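Local coordinates for rhodanese-like domain-containing protein (Rhodopseudomonas palustris, PDB 2HHG) that is of unknown function but adopts the rhodanese-like fold and may act as a sulfurtransferase, at residues A[59-64]-A[69-74]; A[16-21]-A[114-119]; A[31-36]-A[40-45]; A[89-94]-A[100-105]. All coordinates share one frame; numbering follows the deposited sequence.

Contact 1 of 4, residues A[59-64]-A[69-74]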
loop_
_atom_site.group_PDB
_atom_site.type_symbol
_atom_site.label_atom_id
_atom_site.label_comp_id
_atom_site.label_asym_id
_atom_site.label_seq_id
_atom_site.Cartn_x
_atom_site.Cartn_y
_atom_site.Cartn_z
ATOM N N GLY A 59 1.819 -7.513 12.022
ATOM C CA GLY A 59 2.392 -6.244 12.424
ATOM C C GLY A 59 2.078 -5.095 11.480
ATOM O O GLY A 59 2.533 -3.976 11.707
ATOM N N SER A 60 1.307 -5.355 10.423
ATOM C CA SER A 60 0.935 -4.290 9.490
ATOM C C SER A 60 -0.040 -3.303 10.126
ATOM O O SER A 60 -0.774 -3.645 11.055
ATOM C CB SER A 60 0.351 -4.869 8.202
ATOM O OG SER A 60 -0.829 -5.592 8.465
ATOM N N PHE A 61 -0.024 -2.079 9.611
ATOM C CA PHE A 61 -0.907 -1.020 10.058
ATOM C C PHE A 61 -2.033 -0.857 9.040
ATOM O O PHE A 61 -1.777 -0.683 7.845
ATOM C CB PHE A 61 -0.112 0.281 10.210
ATOM C CG PHE A 61 -0.939 1.448 10.674
ATOM C CD1 PHE A 61 -1.316 1.556 12.007
ATOM C CD2 PHE A 61 -1.346 2.435 9.779
ATOM C CE1 PHE A 61 -2.095 2.629 12.441
ATOM C CE2 PHE A 61 -2.125 3.517 10.213
ATOM C CZ PHE A 61 -2.499 3.607 11.542
ATOM N N SER A 62 -3.278 -0.924 9.504
ATOM C CA SER A 62 -4.430 -0.819 8.610
ATOM C C SER A 62 -4.850 0.622 8.406
ATOM O O SER A 62 -5.222 1.310 9.353
ATOM C CB SER A 62 -5.619 -1.631 9.144
ATOM O OG SER A 62 -6.824 -1.329 8.445
ATOM N N CYS A 63 -4.798 1.062 7.157
ATOM C CA CYS A 63 -5.377 2.336 6.766
ATOM C C CYS A 63 -5.983 2.128 5.398
ATOM O O CYS A 63 -5.265 1.924 4.420
ATOM C CB CYS A 63 -4.336 3.461 6.703
ATOM S SG CYS A 63 -5.052 5.045 6.172
ATOM N N THR A 64 -7.308 2.141 5.325
ATOM C CA THR A 64 -7.955 1.907 4.034
ATOM C C THR A 64 -7.521 2.976 3.029
ATOM O O THR A 64 -7.244 4.125 3.394
ATOM C CB THR A 64 -9.489 1.842 4.131
ATOM O OG1 THR A 64 -10.002 3.111 4.557
ATOM C CG2 THR A 64 -9.939 0.747 5.097
ATOM N N GLU A 69 -5.043 9.942 2.651
ATOM C CA GLU A 69 -4.608 11.339 2.685
ATOM C C GLU A 69 -4.936 11.992 4.019
ATOM O O GLU A 69 -4.163 12.804 4.532
ATOM C CB GLU A 69 -5.242 12.138 1.542
ATOM C CG GLU A 69 -4.931 11.594 0.143
ATOM C CD GLU A 69 -5.942 10.576 -0.380
ATOM O OE1 GLU A 69 -6.598 9.886 0.422
ATOM O OE2 GLU A 69 -6.068 10.461 -1.614
ATOM N N PHE A 70 -6.088 11.614 4.570
ATOM C CA PHE A 70 -6.598 12.162 5.820
ATOM C C PHE A 70 -5.834 11.686 7.039
ATOM O O PHE A 70 -5.816 12.373 8.062
ATOM C CB PHE A 70 -8.086 11.845 5.936
ATOM C CG PHE A 70 -8.878 12.475 4.848
ATOM C CD1 PHE A 70 -9.333 13.778 4.982
ATOM C CD2 PHE A 70 -9.085 11.810 3.651
ATOM C CE1 PHE A 70 -10.013 14.397 3.947
ATOM C CE2 PHE A 70 -9.760 12.423 2.613
ATOM C CZ PHE A 70 -10.234 13.711 2.763
ATOM N N TRP A 71 -5.209 10.517 6.938
ATOM C CA TRP A 71 -4.386 10.000 8.028
ATOM C C TRP A 71 -2.919 10.400 7.871
ATOM O O TRP A 71 -2.219 10.558 8.865
ATOM C CB TRP A 71 -4.544 8.481 8.138
ATOM C CG TRP A 71 -5.874 8.038 8.697
ATOM C CD1 TRP A 71 -7.032 8.770 8.788
ATOM C CD2 TRP A 71 -6.178 6.747 9.226
ATOM N NE1 TRP A 71 -8.031 8.014 9.359
ATOM C CE2 TRP A 71 -7.530 6.767 9.629
ATOM C CE3 TRP A 71 -5.433 5.577 9.416
ATOM C CZ2 TRP A 71 -8.151 5.659 10.202
ATOM C CZ3 TRP A 71 -6.057 4.476 9.977
ATOM C CH2 TRP A 71 -7.401 4.529 10.367
ATOM N N ILE A 72 -2.453 10.568 6.634
ATOM C CA ILE A 72 -1.065 10.974 6.408
ATOM C C ILE A 72 -0.803 12.434 6.793
ATOM O O ILE A 72 0.186 12.743 7.465
ATOM C CB ILE A 72 -0.652 10.763 4.944
ATOM C CG1 ILE A 72 -0.499 9.268 4.646
ATOM C CG2 ILE A 72 0.652 11.502 4.631
ATOM C CD1 ILE A 72 -0.204 8.953 3.196
ATOM N N ASP A 73 -1.671 13.332 6.338
ATOM C CA ASP A 73 -1.433 14.764 6.451
ATOM C C ASP A 73 -1.486 15.211 7.908
ATOM O O ASP A 73 -2.532 15.107 8.533
ATOM C CB ASP A 73 -2.482 15.505 5.627
ATOM C CG ASP A 73 -2.307 17.005 5.647
ATOM O OD1 ASP A 73 -1.363 17.529 6.281
ATOM O OD2 ASP A 73 -3.148 17.674 5.019
ATOM N N PRO A 74 -0.360 15.723 8.453
ATOM C CA PRO A 74 -0.387 16.125 9.862
ATOM C C PRO A 74 -1.326 17.307 10.137
ATOM O O PRO A 74 -1.693 17.543 11.292
ATOM C CB PRO A 74 1.072 16.498 10.151
ATOM C CG PRO A 74 1.646 16.859 8.837
ATOM C CD PRO A 74 0.962 15.956 7.842
#

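Contact 2 of 4, residues A[16-21]-A[114-119]. With NA (sodium ion), chain C.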
loop_
_atom_site.group_PDB
_atom_site.type_symbol
_atom_site.label_atom_id
_atom_site.label_comp_id
_atom_site.label_asym_id
_atom_site.label_seq_id
_atom_site.Cartn_x
_atom_site.Cartn_y
_atom_site.Cartn_z
ATOM N N GLU A 16 1.482 5.618 -14.599
ATOM C CA GLU A 16 2.056 6.785 -13.932
ATOM C C GLU A 16 2.610 6.434 -12.555
ATOM O O GLU A 16 3.693 6.891 -12.179
ATOM C CB GLU A 16 1.011 7.891 -13.779
ATOM C CG GLU A 16 0.643 8.618 -15.063
ATOM C CD GLU A 16 -0.535 9.569 -14.889
ATOM O OE1 GLU A 16 -0.889 9.902 -13.738
ATOM O OE2 GLU A 16 -1.115 9.982 -15.912
ATOM N N ALA A 17 1.860 5.629 -11.806
ATOM C CA ALA A 17 2.278 5.221 -10.474
ATOM C C ALA A 17 3.490 4.296 -10.532
ATOM O O ALA A 17 4.514 4.570 -9.895
ATOM C CB ALA A 17 1.126 4.555 -9.740
ATOM N N ASN A 18 3.373 3.216 -11.303
ATOM C CA ASN A 18 4.440 2.220 -11.401
ATOM C C ASN A 18 5.797 2.803 -11.760
ATOM O O ASN A 18 6.815 2.405 -11.181
ATOM C CB ASN A 18 4.069 1.121 -12.392
ATOM C CG ASN A 18 3.051 0.157 -11.836
ATOM O OD1 ASN A 18 3.041 -0.137 -10.641
ATOM N ND2 ASN A 18 2.193 -0.358 -12.706
ATOM N N SER A 19 5.820 3.748 -12.691
ATOM C CA SER A 19 7.080 4.310 -13.172
ATOM C C SER A 19 7.697 5.333 -12.217
ATOM O O SER A 19 8.824 5.787 -12.430
ATOM C CB SER A 19 6.893 4.920 -14.561
ATOM O OG SER A 19 6.045 6.045 -14.495
ATOM N N SER A 20 6.957 5.685 -11.168
ATOM C CA SER A 20 7.380 6.688 -10.194
ATOM C C SER A 20 7.729 6.087 -8.832
ATOM O O SER A 20 8.311 6.774 -7.994
ATOM C CB SER A 20 6.268 7.728 -10.001
ATOM O OG SER A 20 6.090 8.528 -11.158
ATOM N N ILE A 21 7.352 4.830 -8.602
ATOM C CA ILE A 21 7.495 4.222 -7.280
ATOM C C ILE A 21 8.339 2.952 -7.281
ATOM O O ILE A 21 8.536 2.324 -8.319
ATOM C CB ILE A 21 6.110 3.901 -6.648
ATOM C CG1 ILE A 21 5.437 2.740 -7.401
ATOM C CG2 ILE A 21 5.234 5.154 -6.592
ATOM C CD1 ILE A 21 4.068 2.351 -6.862
ATOM N N VAL A 114 8.679 5.540 -0.158
ATOM C CA VAL A 114 7.530 4.645 -0.198
ATOM C C VAL A 114 7.758 3.525 -1.198
ATOM O O VAL A 114 8.588 3.642 -2.116
ATOM C CB VAL A 114 6.194 5.373 -0.534
ATOM C CG1 VAL A 114 5.939 6.539 0.411
ATOM C CG2 VAL A 114 6.169 5.855 -1.964
ATOM N N ALA A 115 7.000 2.448 -1.028
ATOM C CA ALA A 115 7.033 1.329 -1.945
ATOM C C ALA A 115 5.711 0.600 -1.866
ATOM O O ALA A 115 4.892 0.871 -0.986
ATOM C CB ALA A 115 8.180 0.394 -1.599
ATOM N N HIS A 116 5.494 -0.329 -2.781
ATOM C CA HIS A 116 4.381 -1.250 -2.643
ATOM C C HIS A 116 4.848 -2.664 -2.974
ATOM O O HIS A 116 5.925 -2.847 -3.546
ATOM C CB HIS A 116 3.158 -0.798 -3.455
ATOM C CG HIS A 116 3.155 -1.252 -4.877
ATOM N ND1 HIS A 116 4.170 -0.975 -5.769
ATOM C CD2 HIS A 116 2.228 -1.953 -5.566
ATOM C CE1 HIS A 116 3.872 -1.503 -6.943
ATOM N NE2 HIS A 116 2.701 -2.103 -6.845
ATOM N N ILE A 117 4.057 -3.653 -2.569
ATOM C CA ILE A 117 4.434 -5.053 -2.733
ATOM C C ILE A 117 3.874 -5.614 -4.039
ATOM O O ILE A 117 2.660 -5.672 -4.239
ATOM C CB ILE A 117 3.959 -5.916 -1.538
ATOM C CG1 ILE A 117 4.509 -5.360 -0.217
ATOM C CG2 ILE A 117 4.371 -7.386 -1.733
ATOM C CD1 ILE A 117 4.126 -6.151 1.031
ATOM N N GLU A 118 4.774 -6.041 -4.922
ATOM C CA GLU A 118 4.375 -6.655 -6.181
ATOM C C GLU A 118 3.409 -7.815 -5.950
ATOM O O GLU A 118 3.672 -8.703 -5.142
ATOM C CB GLU A 118 5.604 -7.137 -6.952
ATOM C CG GLU A 118 5.320 -7.510 -8.409
ATOM C CD GLU A 118 6.583 -7.675 -9.243
ATOM O OE1 GLU A 118 7.662 -7.921 -8.662
ATOM O OE2 GLU A 118 6.492 -7.568 -10.487
ATOM N N GLY A 119 2.281 -7.772 -6.651
ATOM C CA GLY A 119 1.279 -8.825 -6.589
ATOM C C GLY A 119 0.432 -8.851 -5.330
ATOM O O GLY A 119 -0.432 -9.705 -5.186
HETATM NA NA NA C . 8.496 1.148 -10.330
HETATM O O HOH W 1 6.744 -0.410 -10.653
HETATM O O HOH W 2 10.082 -0.332 -9.194
#

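Contact 3 of 4, residues A[31-36]-A[40-45]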
loop_
_atom_site.group_PDB
_atom_site.type_symbol
_atom_site.label_atom_id
_atom_site.label_comp_id
_atom_site.label_asym_id
_atom_site.label_seq_id
_atom_site.Cartn_x
_atom_site.Cartn_y
_atom_site.Cartn_z
ATOM N N ALA A 31 11.342 -11.163 2.859
ATOM C CA ALA A 31 12.645 -11.137 3.526
ATOM C C ALA A 31 12.765 -9.934 4.454
ATOM O O ALA A 31 13.277 -10.051 5.563
ATOM C CB ALA A 31 13.784 -11.149 2.517
ATOM N N LEU A 32 12.269 -8.781 4.001
ATOM C CA LEU A 32 12.252 -7.567 4.814
ATOM C C LEU A 32 11.466 -7.786 6.109
ATOM O O LEU A 32 11.901 -7.402 7.193
ATOM C CB LEU A 32 11.656 -6.399 4.018
ATOM C CG LEU A 32 11.576 -5.036 4.714
ATOM C CD1 LEU A 32 12.968 -4.533 5.079
ATOM C CD2 LEU A 32 10.855 -4.027 3.830
ATOM N N HIS A 33 10.291 -8.389 5.984
ATOM C CA HIS A 33 9.454 -8.676 7.137
ATOM C C HIS A 33 10.157 -9.612 8.124
ATOM O O HIS A 33 10.148 -9.370 9.327
ATOM C CB HIS A 33 8.134 -9.277 6.674
ATOM C CG HIS A 33 7.140 -9.470 7.771
ATOM N ND1 HIS A 33 7.105 -10.608 8.547
ATOM C CD2 HIS A 33 6.140 -8.675 8.213
ATOM C CE1 HIS A 33 6.123 -10.503 9.425
ATOM N NE2 HIS A 33 5.519 -9.342 9.241
ATOM N N LYS A 34 10.767 -10.675 7.609
ATOM C CA LYS A 34 11.474 -11.634 8.455
ATOM C C LYS A 34 12.676 -11.031 9.183
ATOM O O LYS A 34 13.047 -11.494 10.264
ATOM C CB LYS A 34 11.892 -12.864 7.653
ATOM C CG LYS A 34 10.711 -13.705 7.211
ATOM C CD LYS A 34 11.158 -14.821 6.296
ATOM C CE LYS A 34 9.995 -15.696 5.879
ATOM N NZ LYS A 34 10.427 -16.735 4.907
ATOM N N SER A 35 13.266 -9.989 8.601
ATOM C CA SER A 35 14.419 -9.324 9.205
ATOM C C SER A 35 14.017 -8.480 10.418
ATOM O O SER A 35 14.882 -8.018 11.170
ATOM C CB SER A 35 15.156 -8.462 8.168
ATOM O OG SER A 35 14.454 -7.260 7.905
ATOM N N GLY A 36 12.711 -8.275 10.591
ATOM C CA GLY A 36 12.172 -7.449 11.670
ATOM C C GLY A 36 11.612 -6.129 11.165
ATOM O O GLY A 36 11.046 -5.353 11.940
ATOM N N VAL A 40 10.721 0.394 8.934
ATOM C CA VAL A 40 9.711 0.163 7.902
ATOM C C VAL A 40 8.344 0.100 8.577
ATOM O O VAL A 40 8.211 -0.448 9.677
ATOM C CB VAL A 40 9.986 -1.155 7.104
ATOM C CG1 VAL A 40 8.817 -1.511 6.183
ATOM C CG2 VAL A 40 11.278 -1.046 6.293
ATOM N N VAL A 41 7.346 0.696 7.928
ATOM C CA VAL A 41 5.953 0.526 8.312
ATOM C C VAL A 41 5.252 -0.107 7.117
ATOM O O VAL A 41 5.260 0.456 6.012
ATOM C CB VAL A 41 5.276 1.870 8.673
ATOM C CG1 VAL A 41 3.799 1.659 9.002
ATOM C CG2 VAL A 41 5.989 2.547 9.834
ATOM N N ILE A 42 4.670 -1.283 7.337
ATOM C CA ILE A 42 3.908 -1.968 6.302
ATOM C C ILE A 42 2.446 -1.595 6.490
ATOM O O ILE A 42 1.877 -1.826 7.550
ATOM C CB ILE A 42 4.135 -3.497 6.342
ATOM C CG1 ILE A 42 5.630 -3.819 6.148
ATOM C CG2 ILE A 42 3.302 -4.184 5.274
ATOM C CD1 ILE A 42 6.004 -5.290 6.300
ATOM N N VAL A 43 1.866 -0.998 5.456
ATOM C CA VAL A 43 0.524 -0.427 5.515
ATOM C C VAL A 43 -0.434 -1.237 4.647
ATOM O O VAL A 43 -0.265 -1.312 3.434
ATOM C CB VAL A 43 0.511 1.052 5.055
ATOM C CG1 VAL A 43 -0.894 1.630 5.149
ATOM C CG2 VAL A 43 1.497 1.883 5.885
ATOM N N ASP A 44 -1.424 -1.849 5.291
ATOM C CA ASP A 44 -2.466 -2.617 4.620
ATOM C C ASP A 44 -3.604 -1.674 4.259
ATOM O O ASP A 44 -4.241 -1.120 5.142
ATOM C CB ASP A 44 -2.964 -3.677 5.605
ATOM C CG ASP A 44 -3.898 -4.708 4.986
ATOM O OD1 ASP A 44 -4.510 -4.467 3.929
ATOM O OD2 ASP A 44 -4.024 -5.784 5.617
ATOM N N ILE A 45 -3.857 -1.502 2.968
ATOM C CA ILE A 45 -4.871 -0.547 2.525
ATOM C C ILE A 45 -6.195 -1.199 2.118
ATOM O O ILE A 45 -7.090 -0.521 1.599
ATOM C CB ILE A 45 -4.344 0.364 1.403
ATOM C CG1 ILE A 45 -4.138 -0.431 0.106
ATOM C CG2 ILE A 45 -3.082 1.090 1.866
ATOM C CD1 ILE A 45 -3.710 0.403 -1.076
#

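Contact 4 of 4, residues A[89-94]-A[100-105]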
loop_
_atom_site.group_PDB
_atom_site.type_symbol
_atom_site.label_atom_id
_atom_site.label_comp_id
_atom_site.label_asym_id
_atom_site.label_seq_id
_atom_site.Cartn_x
_atom_site.Cartn_y
_atom_site.Cartn_z
ATOM N N PHE A 89 7.680 3.461 4.028
ATOM C CA PHE A 89 6.291 3.009 4.052
ATOM C C PHE A 89 6.025 2.098 2.876
ATOM O O PHE A 89 6.149 2.510 1.721
ATOM C CB PHE A 89 5.334 4.202 4.074
ATOM C CG PHE A 89 5.398 4.968 5.351
ATOM C CD1 PHE A 89 4.513 4.698 6.383
ATOM C CD2 PHE A 89 6.389 5.924 5.555
ATOM C CE1 PHE A 89 4.598 5.382 7.587
ATOM C CE2 PHE A 89 6.480 6.618 6.753
ATOM C CZ PHE A 89 5.579 6.340 7.773
ATOM N N VAL A 90 5.698 0.849 3.186
ATOM C CA VAL A 90 5.450 -0.177 2.193
ATOM C C VAL A 90 3.957 -0.488 2.197
ATOM O O VAL A 90 3.441 -1.058 3.159
ATOM C CB VAL A 90 6.271 -1.446 2.506
ATOM C CG1 VAL A 90 5.954 -2.558 1.509
ATOM C CG2 VAL A 90 7.756 -1.130 2.533
ATOM N N PHE A 91 3.267 -0.119 1.119
ATOM C CA PHE A 91 1.818 -0.288 1.030
ATOM C C PHE A 91 1.484 -1.603 0.368
ATOM O O PHE A 91 2.182 -2.031 -0.545
ATOM C CB PHE A 91 1.203 0.867 0.231
ATOM C CG PHE A 91 1.394 2.209 0.876
ATOM C CD1 PHE A 91 0.465 2.693 1.789
ATOM C CD2 PHE A 91 2.520 2.985 0.591
ATOM C CE1 PHE A 91 0.649 3.926 2.405
ATOM C CE2 PHE A 91 2.708 4.216 1.201
ATOM C CZ PHE A 91 1.768 4.688 2.108
ATOM N N TYR A 92 0.417 -2.250 0.821
ATOM C CA TYR A 92 -0.052 -3.444 0.122
ATOM C C TYR A 92 -1.563 -3.554 0.089
ATOM O O TYR A 92 -2.261 -3.073 0.977
ATOM C CB TYR A 92 0.586 -4.730 0.666
ATOM C CG TYR A 92 0.008 -5.255 1.958
ATOM C CD1 TYR A 92 -0.935 -6.280 1.955
ATOM C CD2 TYR A 92 0.439 -4.761 3.184
ATOM C CE1 TYR A 92 -1.459 -6.780 3.147
ATOM C CE2 TYR A 92 -0.073 -5.262 4.380
ATOM C CZ TYR A 92 -1.010 -6.275 4.350
ATOM O OH TYR A 92 -1.508 -6.780 5.533
ATOM N N CYS A 93 -2.047 -4.192 -0.966
ATOM C CA CYS A 93 -3.466 -4.451 -1.139
ATOM C C CYS A 93 -3.609 -5.926 -1.515
ATOM O O CYS A 93 -2.704 -6.716 -1.238
ATOM C CB CYS A 93 -4.063 -3.519 -2.203
ATOM S SG CYS A 93 -3.292 -3.645 -3.851
ATOM N N ALA A 94 -4.724 -6.315 -2.131
ATOM C CA ALA A 94 -4.925 -7.723 -2.487
ATOM C C ALA A 94 -4.090 -8.201 -3.676
ATOM O O ALA A 94 -3.599 -9.337 -3.672
ATOM C CB ALA A 94 -6.409 -8.016 -2.724
ATOM N N ALA A 100 -0.238 0.430 -5.655
ATOM C CA ALA A 100 0.580 1.276 -6.526
ATOM C C ALA A 100 0.022 2.697 -6.520
ATOM O O ALA A 100 0.766 3.674 -6.387
ATOM C CB ALA A 100 0.635 0.725 -7.939
ATOM N N LEU A 101 -1.297 2.819 -6.655
ATOM C CA LEU A 101 -1.924 4.140 -6.623
ATOM C C LEU A 101 -1.730 4.807 -5.269
ATOM O O LEU A 101 -1.439 5.993 -5.200
ATOM C CB LEU A 101 -3.412 4.067 -6.974
ATOM C CG LEU A 101 -3.778 3.473 -8.334
ATOM C CD1 LEU A 101 -5.258 3.681 -8.576
ATOM C CD2 LEU A 101 -2.950 4.073 -9.474
ATOM N N ALA A 102 -1.864 4.035 -4.193
ATOM C CA ALA A 102 -1.715 4.570 -2.838
ATOM C C ALA A 102 -0.296 5.064 -2.578
ATOM O O ALA A 102 -0.101 6.144 -2.027
ATOM C CB ALA A 102 -2.102 3.533 -1.806
ATOM N N ALA A 103 0.700 4.272 -2.974
ATOM C CA ALA A 103 2.099 4.675 -2.828
ATOM C C ALA A 103 2.383 5.954 -3.608
ATOM O O ALA A 103 3.050 6.856 -3.105
ATOM C CB ALA A 103 3.027 3.554 -3.269
ATOM N N LYS A 104 1.852 6.039 -4.822
ATOM C CA LYS A 104 2.024 7.238 -5.630
ATOM C C LYS A 104 1.361 8.459 -4.976
ATOM O O LYS A 104 1.959 9.535 -4.929
ATOM C CB LYS A 104 1.492 6.997 -7.040
ATOM C CG LYS A 104 1.611 8.190 -7.993
ATOM C CD LYS A 104 3.052 8.648 -8.195
ATOM C CE LYS A 104 3.187 9.545 -9.418
ATOM N NZ LYS A 104 2.288 10.725 -9.404
ATOM N N THR A 105 0.144 8.296 -4.466
ATOM C CA THR A 105 -0.519 9.380 -3.743
ATOM C C THR A 105 0.326 9.855 -2.559
ATOM O O THR A 105 0.554 11.053 -2.381
ATOM C CB THR A 105 -1.891 8.928 -3.245
ATOM O OG1 THR A 105 -2.723 8.636 -4.373
ATOM C CG2 THR A 105 -2.552 9.998 -2.379
#

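Contact 1 of 4, residues A[59-64]-A[69-74]
Phe-61 is the first residue along 59-64 to meet Trp-71, the side chain that carries the contact from the 69-74 side. A chi1 of -180° sets the Phe-61 CG anti to its own nitrogen and swings the ring out to the indole. There Phe-61 CE2 lies 4.0 Å from Trp-71 CE3, and Phe-61 CZ is equally far, 4.0 Å, from Trp-71 CZ3. The two side chains cross obliquely, with Phe-61 CE2 at the indole edge, so the pair is not a parallel stack. Ser-62 takes part through its backbone: the carbonyl O sits 3.3 Å from Trp-71 CZ3, close to the indole plane, where it probably feels the slightly positive hydrogens of the ring rim. Cys-63 then meets the same six-membered ring obliquely. Its SG is 3.3 Å from Trp-71 CE3 and 4.1 Å from the ring centroid, 42° off the normal, a sulfur-aromatic contact. The CB of Cys-63 follows at 3.6 Å from Trp-71 CE3, and SG also reaches back to Trp-71 CB at 4.0 Å. Three consecutive residues thus engage the benzo part of the indole by dispersion and probably weak electrostatics. Lys-80 adds a cation-pi contact to Trp-71 and pairs with it through the backbone. In the wider fold, strand 61-62 is the outermost strand on its side of the parallel sheet, bonded to strand 40-44 through Ile-42 and Asp-44, while helix 68-72 rests Ile-72 on Ala-106 of helix 97-109.

Contact 2 of 4, residues A[16-21]-A[114-119]
Ile-21, in the segment that follows on from helix 10-18, passes strand 114-117 with its CA 6.1 Å from the CA of Ala-115. The contact itself is made with the imidazole of His-116. Ile-21 has CG1 between its backbone N and carbonyl carbon (chi1 70°), and the extended branch beyond it delivers CD1 to the ring, 3.5 Å from His-116 ND1 and 3.9 Å from His-116 CE1. The isoleucine and histidine side chains cross at about a right angle, the methyl approaching the ring obliquely. Asn-18 comes to the same part of the imidazole: its OD1 is 4.0 Å from His-116 CE1, with the amide and ring planes 28° apart. This is a looser van der Waals approach. While Ile-21 packs inward, the backbone of 18-21 binds a sodium ion. Asn-18 O and Ile-21 O each bind it at 2.3 Å, and two waters lie 2.4 Å and 2.5 Å from the metal. The ion thus bridges two carbonyls three residues apart, in the turn that leads from helix 10-18 toward strand 22-24. Around this corner, His-116 bonds by its backbone to Glu-22 and Leu-24 of edge strand 22-24, Ala-115 bonds to Phe-89 and Phe-91 of strand 88-92, and helix 97-109 packs alongside, with Ala-100 against Asn-18 and Ser-99 against His-116.

Contact 3 of 4, residues A[31-36]-A[40-45]
Leu-32 and Val-40 point at each other tip to tip, joining helix 26-34 to strand 40-44 across the short loop that links them in the alpha/beta rhodanese-like fold. Leu-32 CD2 fits between the two methyls of the valine, 3.9 Å from Val-40 CG2 and 4.0 Å from Val-40 CG1, and Leu-32 CD1 adds a contact of 4.1 Å to Val-40 CG2. The second pair is turned differently. His-33 and Ile-42 cross at about a right angle, and Ile-42 CD1 lies in the plane of the imidazole, at its edge, 3.9 Å from His-33 CD2. With CG trans to its nitrogen (chi1 -174°), the histidine reaches from the flank of the helix to this methyl; its NE2 is hydrogen-bonded to Pro-58 O, which helps to fix the ring's rotation. Alternate strand residues, Val-40 and Ile-42, thus face the helix, whereas Val-41 and Val-43 belong to the other side of the sheet. The helix closes in a Schellman motif, Gly-36 taking a positive phi and giving its N to His-33 O at 3.1 Å. Ser-35 OG donates to Leu-32 O at 2.7 Å, tilted 25° from the carbonyl plane.

Contact 4 of 4, residues A[89-94]-A[100-105]
Phe-91 brings the one flat group to this contact, and two neighbouring alanines of helix 97-109 approach its ring obliquely. Ala-103 is the nearer: its CA lies 3.8 Å from Phe-91 CD2, and its CB is 3.9 Å from the same atom. Phe-91 CE2 also reaches Ala-103 CA, at 4.1 Å. Ala-102 meets the other ortho carbon more loosely, with CB 4.5 Å from Phe-91 CD1. With CG trans to the carbonyl carbon (chi1 -63°), the Phe-91 ring extends toward the helix and presents CD2 to Ala-103. The small alanines let the backbones come close, 6.3 Å between Phe-91 CA and Ala-103 CA. Val-114 and Val-43, from the strands flanking 88-92, also pack on Phe-91. The two elements open the right-handed beta-alpha-beta unit 88-92, 97-109, 114-117. The loop between them starts at Cys-93, the position where rhodaneses usually carry the sulfur-accepting cysteine, consistent with a sulfurtransferase role. The buried touching surfaces are hydrocarbon on both sides, so dispersion and the exclusion of water, without directional bonds, hold this helix against the central strand.

All four contacts reach one parallel sheet. Contacts 2 and 4 are the closest pair, with centres about 7 Å apart; strands 114-117 and 88-92 are neighbours, and Ala-115 O meets Phe-91 N at 2.8 Å. Contact 3 joins contact 4 on the other side of strand 88-92, through Val-43 N and Val-90 O at 2.8 Å, and joins contact 1 through Ile-42 O and Phe-61 N, also at 2.8 Å. Contacts 1 and 2 lie on opposite sides of the chain's centre, about 17 Å between centres. The sodium site belongs to contact 2, about 9 Å from the Ala-103 side chain of contact 4, whose strand leads into the probable active-site loop.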